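Probable ribosomal RNA small subunit methyltransferase (Thermus thermophilus, PDB 3DMH) methylates the N2 position of a guanine in 16S ribosomal RNA, using S-adenosylmethionine as the methyl donor. Local coordinates at residues E73-A77 against E262-A266; A92-E96 against Y117-S121; H201-V206 against A266-S270. The contacts are given in a common frame with arbitrary orientation. Residue numbers count along the deposited sequence, not the author numbering.

Contact 1: residues E73-A77 against E262-A266. With SAM (S-adenosylmethionine), chain D.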
# COMPACT_ATOMS: atom_id res chain seq x y z
N GLU A 73 -10.88 2.86 -0.10
CA GLU A 73 -9.75 1.98 -0.29
C GLU A 73 -8.52 2.76 -0.75
O GLU A 73 -8.60 3.66 -1.60
CB GLU A 73 -10.13 0.91 -1.30
CG GLU A 73 -9.01 -0.06 -1.70
CD GLU A 73 -8.41 -0.77 -0.51
OE1 GLU A 73 -9.12 -1.54 0.16
OE2 GLU A 73 -7.21 -0.59 -0.20
N THR A 74 -7.38 2.41 -0.14
CA THR A 74 -6.12 3.08 -0.43
C THR A 74 -5.29 2.43 -1.53
O THR A 74 -4.43 3.09 -2.12
CB THR A 74 -5.22 3.16 0.84
OG1 THR A 74 -5.10 1.84 1.38
CG2 THR A 74 -5.87 4.03 1.91
N SER A 75 -5.52 1.13 -1.78
CA SER A 75 -4.73 0.41 -2.77
C SER A 75 -5.31 0.56 -4.15
O SER A 75 -6.47 0.22 -4.41
CB SER A 75 -4.68 -1.07 -2.39
OG SER A 75 -4.29 -1.90 -3.50
N ARG A 76 -4.47 1.01 -5.07
CA ARG A 76 -4.90 1.14 -6.46
C ARG A 76 -5.30 -0.22 -7.04
O ARG A 76 -6.34 -0.33 -7.69
CB ARG A 76 -3.83 1.82 -7.33
CG ARG A 76 -4.46 2.46 -8.54
CD ARG A 76 -4.99 3.87 -8.17
NE ARG A 76 -5.75 4.46 -9.27
CZ ARG A 76 -6.02 5.75 -9.37
NH1 ARG A 76 -5.61 6.62 -8.42
NH2 ARG A 76 -6.70 6.19 -10.44
N ALA A 77 -4.48 -1.24 -6.79
CA ALA A 77 -4.77 -2.60 -7.27
C ALA A 77 -6.14 -3.06 -6.79
O ALA A 77 -6.92 -3.64 -7.57
CB ALA A 77 -3.68 -3.58 -6.81
N GLU A 262 3.26 4.32 -6.91
CA GLU A 262 3.03 3.84 -5.54
C GLU A 262 1.57 3.39 -5.43
O GLU A 262 0.67 4.17 -5.80
CB GLU A 262 3.36 4.97 -4.55
CG GLU A 262 2.94 4.72 -3.12
CD GLU A 262 3.53 3.45 -2.55
OE1 GLU A 262 4.78 3.33 -2.51
OE2 GLU A 262 2.74 2.58 -2.14
N ASP A 263 1.33 2.17 -4.96
CA ASP A 263 -0.03 1.63 -4.94
C ASP A 263 -0.84 2.17 -3.76
O ASP A 263 -2.07 2.10 -3.81
CB ASP A 263 0.05 0.11 -4.84
CG ASP A 263 -1.29 -0.57 -4.96
OD1 ASP A 263 -1.91 -0.47 -6.05
OD2 ASP A 263 -1.72 -1.26 -3.98
N ASP A 264 -0.16 2.62 -2.70
CA ASP A 264 -0.85 3.03 -1.48
C ASP A 264 -1.10 4.54 -1.44
O ASP A 264 -0.16 5.31 -1.47
CB ASP A 264 -0.03 2.61 -0.24
CG ASP A 264 -0.52 3.28 1.01
OD1 ASP A 264 -1.73 3.25 1.23
OD2 ASP A 264 0.31 3.83 1.78
N LEU A 265 -2.37 4.94 -1.40
CA LEU A 265 -2.74 6.34 -1.35
C LEU A 265 -2.07 7.12 -0.23
O LEU A 265 -1.65 8.27 -0.44
CB LEU A 265 -4.26 6.49 -1.21
CG LEU A 265 -4.82 7.91 -1.18
CD1 LEU A 265 -4.46 8.66 -2.44
CD2 LEU A 265 -6.30 7.87 -0.98
N ALA A 266 -1.99 6.53 0.97
CA ALA A 266 -1.37 7.26 2.10
C ALA A 266 0.08 7.61 1.75
O ALA A 266 0.57 8.71 2.05
CB ALA A 266 -1.45 6.43 3.38
N SAM D . 10.90 3.53 -2.13
CA SAM D . 10.50 3.68 -0.69
C SAM D . 11.75 3.63 0.17
O SAM D . 12.78 3.25 -0.40
OXT SAM D . 11.69 3.94 1.37
CB SAM D . 9.56 2.56 -0.24
CG SAM D . 10.12 1.14 -0.37
SD SAM D . 8.96 -0.09 0.30
CE SAM D . 10.07 -1.49 0.65
C5' SAM D . 8.06 -0.75 -1.13
C4' SAM D . 6.97 0.19 -1.61
O4' SAM D . 6.30 -0.51 -2.66
C3' SAM D . 5.92 0.58 -0.56
O3' SAM D . 5.79 1.99 -0.43
C2' SAM D . 4.64 -0.09 -1.07
O2' SAM D . 3.44 0.55 -0.72
C1' SAM D . 4.95 -0.10 -2.56
N9 SAM D . 4.09 -1.02 -3.28
C8 SAM D . 3.53 -2.23 -2.85
N7 SAM D . 2.82 -2.77 -3.86
C5 SAM D . 2.90 -1.91 -4.94
C6 SAM D . 2.34 -1.92 -6.22
N6 SAM D . 1.52 -2.90 -6.62
N1 SAM D . 2.64 -0.87 -7.06
C2 SAM D . 3.46 0.17 -6.66
N3 SAM D . 3.98 0.23 -5.37
C4 SAM D . 3.70 -0.81 -4.56
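The carboxylate of Asp263 is the polar hub: OD2 accepts from Ser75 OG at 2.7 Å, and OD1 accepts from Ala77 N at 2.8 Å, an amide in the first turn of helix 76-84. Backbone bonds join in. Arg76 N donates to Asp263 O (2.9 Å, 160°) and Leu265 N to Thr74 O (2.9 Å, 158°); they flank Ser75 and Asp264, a non-hydrogen-bonded antiparallel pair forming a single bridge with CA atoms 4.9 Å apart. Both are N-cap residues, so two helix starts meet here. The segments also repeat one local pattern: Glu73 OE2 accepts from Ser75 N at 2.9 Å, just as Glu262 OE2 accepts from Asp264 N at 3.0 Å, with both glutamates in near-identical t,p conformations. Each OE1 bonds a glycine amide, Gly55 N for Glu73 and Gly243 N for Glu262, but Glu262 also binds the cofactor ribose, accepting from O2' of S-adenosylmethionine on OE2 (2.6 Å) and from O3' on OE1 (2.7 Å). Farther out, Thr74 packs on Leu265, CB to CB 4.0 Å. An acidic residue ending the second strand and gripping the ribose is a hallmark of Rossmann-like methyltransferases; here that site abuts the matching strand end of a second domain of like topology.

Contact 2: residues A92-E96 against Y117-S121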
# COMPACT_ATOMS: atom_id res chain seq x y z
N ALA A 92 -9.60 6.54 -1.26
CA ALA A 92 -9.79 7.34 -0.05
C ALA A 92 -9.14 6.72 1.16
O ALA A 92 -9.05 5.51 1.27
CB ALA A 92 -11.27 7.54 0.21
N LEU A 93 -8.64 7.58 2.04
CA LEU A 93 -8.16 7.15 3.33
C LEU A 93 -9.34 6.87 4.25
O LEU A 93 -10.41 7.48 4.11
CB LEU A 93 -7.33 8.27 3.95
CG LEU A 93 -6.17 8.77 3.07
CD1 LEU A 93 -5.66 10.09 3.61
CD2 LEU A 93 -5.06 7.74 3.03
N PRO A 94 -9.16 5.96 5.23
CA PRO A 94 -10.28 5.61 6.10
C PRO A 94 -10.83 6.84 6.81
O PRO A 94 -12.06 6.97 6.95
CB PRO A 94 -9.65 4.64 7.11
CG PRO A 94 -8.45 4.07 6.43
CD PRO A 94 -7.95 5.14 5.48
N TRP A 95 -9.94 7.73 7.23
CA TRP A 95 -10.35 8.94 7.95
C TRP A 95 -10.91 10.07 7.07
O TRP A 95 -11.20 11.17 7.57
CB TRP A 95 -9.21 9.45 8.84
CG TRP A 95 -7.93 9.65 8.10
CD1 TRP A 95 -7.54 10.77 7.44
CD2 TRP A 95 -6.87 8.70 7.97
NE1 TRP A 95 -6.28 10.59 6.91
CE2 TRP A 95 -5.85 9.32 7.20
CE3 TRP A 95 -6.67 7.38 8.41
CZ2 TRP A 95 -4.64 8.67 6.88
CZ3 TRP A 95 -5.47 6.73 8.09
CH2 TRP A 95 -4.47 7.38 7.32
N GLU A 96 -11.08 9.78 5.79
CA GLU A 96 -11.79 10.70 4.91
C GLU A 96 -13.29 10.40 4.91
O GLU A 96 -14.05 11.08 4.22
CB GLU A 96 -11.20 10.69 3.49
CG GLU A 96 -9.83 11.38 3.43
CD GLU A 96 -9.17 11.33 2.07
OE1 GLU A 96 -9.38 10.32 1.35
OE2 GLU A 96 -8.46 12.30 1.72
N TYR A 117 -2.05 3.61 12.18
CA TYR A 117 -2.99 3.45 11.08
C TYR A 117 -4.29 2.79 11.54
O TYR A 117 -5.39 3.21 11.15
CB TYR A 117 -2.37 2.65 9.95
CG TYR A 117 -3.16 2.74 8.68
CD1 TYR A 117 -2.94 3.77 7.77
CD2 TYR A 117 -4.16 1.81 8.39
CE1 TYR A 117 -3.66 3.89 6.62
CE2 TYR A 117 -4.90 1.91 7.22
CZ TYR A 117 -4.64 2.95 6.32
OH TYR A 117 -5.38 3.08 5.17
N VAL A 118 -4.15 1.77 12.38
CA VAL A 118 -5.32 1.08 12.93
C VAL A 118 -6.12 2.07 13.79
O VAL A 118 -7.34 2.13 13.69
CB VAL A 118 -4.95 -0.19 13.74
CG1 VAL A 118 -6.20 -0.79 14.41
CG2 VAL A 118 -4.26 -1.24 12.87
N GLN A 119 -5.43 2.85 14.63
CA GLN A 119 -6.14 3.76 15.52
C GLN A 119 -6.93 4.81 14.75
O GLN A 119 -8.08 5.11 15.10
CB GLN A 119 -5.16 4.46 16.48
CG GLN A 119 -5.85 5.35 17.51
CD GLN A 119 -6.66 4.57 18.53
OE1 GLN A 119 -6.42 3.38 18.74
NE2 GLN A 119 -7.64 5.23 19.16
N ALA A 120 -6.31 5.34 13.70
CA ALA A 120 -6.96 6.33 12.84
C ALA A 120 -8.19 5.70 12.19
O ALA A 120 -9.22 6.36 12.05
CB ALA A 120 -5.99 6.81 11.77
N SER A 121 -8.06 4.43 11.80
CA SER A 121 -9.18 3.68 11.21
C SER A 121 -10.32 3.45 12.20
O SER A 121 -11.50 3.57 11.83
CB SER A 121 -8.70 2.35 10.63
OG SER A 121 -7.83 2.58 9.53
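Trp95 and Tyr117 set the shape of this contact through their rotamers. Trp95 takes the p well (chi1 53°, chi2 88°), which carries its indole across to helix 115-128, although its CA-to-CB bond points sideways. Tyr117, in t (chi1 -166°, chi2 87°), extends its ring from the helix to meet it. The result is an offset edge-to-face pair, the edge of the six-membered indole ring toward the tyrosine face, with centroids 5.5 Å apart and planes at 71°; the nearest atoms are Trp95 CH2 and Tyr117 CE1 at 3.7 Å. One turn along the helix, Ala120 points toward the loop and sets CB 3.5 Å from Trp95 CE3. Pro94 brings CD to 3.3 Å from Tyr117 OH, and its CG lies 4.0 Å from Tyr117 CZ and 3.5 Å from Ser121 OG. Ser121, in the m rotamer, turns this hydroxyl back to donate to Tyr117 O at 3.0 Å; no hydrogen bond crosses between the segments. The 3-10 turn is fixed by its own bonds: Glu96 N to Leu93 O and Leu93 N to Glu96 OE1, both 2.9 Å. The contact thus docks the loop after edge strand 90-91 onto helix 115-128, while Leu93 reaches Ala266 and Leu269 on helix 265-277 and Tyr117 touches Thr74.

Contact 3: residues H201-V206 against A266-S270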
# COMPACT_ATOMS: atom_id res chain seq x y z
N HIS A 201 7.90 13.72 5.16
CA HIS A 201 6.59 13.90 5.77
C HIS A 201 5.78 12.70 5.40
O HIS A 201 5.80 12.27 4.24
CB HIS A 201 5.90 15.13 5.21
CG HIS A 201 6.47 16.41 5.73
ND1 HIS A 201 7.66 16.95 5.27
CD2 HIS A 201 6.03 17.25 6.70
CE1 HIS A 201 7.91 18.07 5.92
NE2 HIS A 201 6.94 18.28 6.79
N HIS A 202 5.08 12.14 6.37
CA HIS A 202 4.24 10.98 6.06
C HIS A 202 3.07 10.78 7.00
O HIS A 202 3.07 11.21 8.16
CB HIS A 202 5.09 9.71 5.96
CG HIS A 202 5.79 9.34 7.22
ND1 HIS A 202 5.13 8.80 8.30
CD2 HIS A 202 7.09 9.44 7.58
CE1 HIS A 202 5.99 8.58 9.27
NE2 HIS A 202 7.19 8.96 8.86
N LEU A 203 2.06 10.13 6.43
CA LEU A 203 0.88 9.68 7.16
C LEU A 203 1.16 8.31 7.79
O LEU A 203 2.23 7.71 7.55
CB LEU A 203 -0.32 9.61 6.21
CG LEU A 203 -0.83 10.96 5.69
CD1 LEU A 203 -1.71 10.72 4.46
CD2 LEU A 203 -1.63 11.67 6.75
N PRO A 204 0.21 7.81 8.61
CA PRO A 204 0.44 6.49 9.21
C PRO A 204 0.46 5.36 8.18
O PRO A 204 -0.19 5.46 7.12
CB PRO A 204 -0.77 6.30 10.14
CG PRO A 204 -1.32 7.66 10.38
CD PRO A 204 -1.04 8.43 9.11
N GLY A 205 1.22 4.32 8.50
CA GLY A 205 1.15 3.05 7.77
C GLY A 205 2.18 2.89 6.67
O GLY A 205 2.31 1.80 6.07
N VAL A 206 2.89 3.96 6.36
CA VAL A 206 3.89 3.93 5.29
C VAL A 206 5.04 3.00 5.65
O VAL A 206 5.31 2.74 6.85
CB VAL A 206 4.44 5.35 4.96
CG1 VAL A 206 3.31 6.27 4.57
CG2 VAL A 206 5.23 5.90 6.16
N ALA A 266 -1.99 6.53 0.97
CA ALA A 266 -1.37 7.26 2.10
C ALA A 266 0.08 7.61 1.75
O ALA A 266 0.57 8.71 2.05
CB ALA A 266 -1.45 6.43 3.38
N SER A 267 0.77 6.69 1.09
CA SER A 267 2.14 6.89 0.68
C SER A 267 2.27 7.93 -0.44
O SER A 267 3.17 8.77 -0.41
CB SER A 267 2.77 5.56 0.25
OG SER A 267 2.92 4.72 1.40
N VAL A 268 1.34 7.91 -1.40
CA VAL A 268 1.33 8.92 -2.46
C VAL A 268 1.21 10.32 -1.86
O VAL A 268 1.96 11.24 -2.22
CB VAL A 268 0.16 8.68 -3.43
CG1 VAL A 268 -0.01 9.85 -4.41
CG2 VAL A 268 0.37 7.39 -4.18
N LEU A 269 0.27 10.48 -0.93
CA LEU A 269 0.05 11.80 -0.30
C LEU A 269 1.27 12.23 0.51
O LEU A 269 1.62 13.41 0.55
CB LEU A 269 -1.17 11.79 0.61
CG LEU A 269 -2.49 11.54 -0.14
CD1 LEU A 269 -3.63 11.29 0.84
CD2 LEU A 269 -2.85 12.70 -1.07
N SER A 270 1.91 11.24 1.14
CA SER A 270 3.15 11.50 1.88
C SER A 270 4.26 12.02 0.98
O SER A 270 4.90 13.04 1.30
CB SER A 270 3.61 10.23 2.59
OG SER A 270 2.63 9.82 3.53
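Strand 196-202 ends at His202, and the chain then reverses through a type II beta turn from Leu203 to Val206. Pro204 (phi/psi -66/150°) and Gly205 (96/-9°) occupy its two central positions; at those angles a CB on residue 205 would collide with Pro204 O, so the backbone shape alone accounts for glycine here. The partner, 266-270, is regular helix. The backbones come closest at His202 and Ser270, CA atoms 4.4 Å apart, and again at Val206 and Ser267, 5.8 Å apart, so residues 202-206 run alongside about one turn of the helix, from Ser270 back to Ser267. One hydrogen bond joins the segments: Leu203 N donates to Ser270 OG at 3.0 Å and 166°. In its m rotamer (chi1 -61°), Ser270 OG also donates to Ala266 O at 2.8 Å, linking the turn's amide to a helix carbonyl. Around this relay the packing is largely apolar: Leu203 CD1 lies 4.0 Å from Leu269 CB, and Leu203 CB lies 4.4 Å from Ala266 CB. Val206 sets CG1 3.6 Å from Ser267 OG, a hydroxyl hydrogen-bonded to Asp264. His202 turns its ring from the helix: ND1 donates to Leu203 O at 3.2 Å, whereas NE2 pairs with Gly210 N. The contact seats the end of the two-stranded hairpin 187-202 on helix 265-277, the helix after the second strand of the Rossmann-like methyltransferase sheet; Ser267, in the interface, has its side chain about 4 Å from S-adenosylmethionine.

In the fold
Helix 265-277 ties the set together: contact 1 uses its start and contact 3 its first turns, sharing Ala266, while contact 2 reaches the same helix through Leu93 (CD1 to Leu269 CD1 3.6 Å). Contact 1, nearest the chain centre but only partly buried, is the most polar, with four hydrogen bonds between its segments. Contact 3 is buried and has one, and the equally buried contact 2 has none, relying on aromatic and apolar packing. Contact 2 nests inside the loop closed by contact 1, joined to it by a probable hydrogen bond from Ala92 N to Glu73 O (3.1 Å). Tyr117 CD1 meets Pro204 O at 3.3 Å, linking contact 2 to contact 3. Contacts 1 and 3 border the cofactor, whereas Tyr117's side chain stays about 11 Å from it.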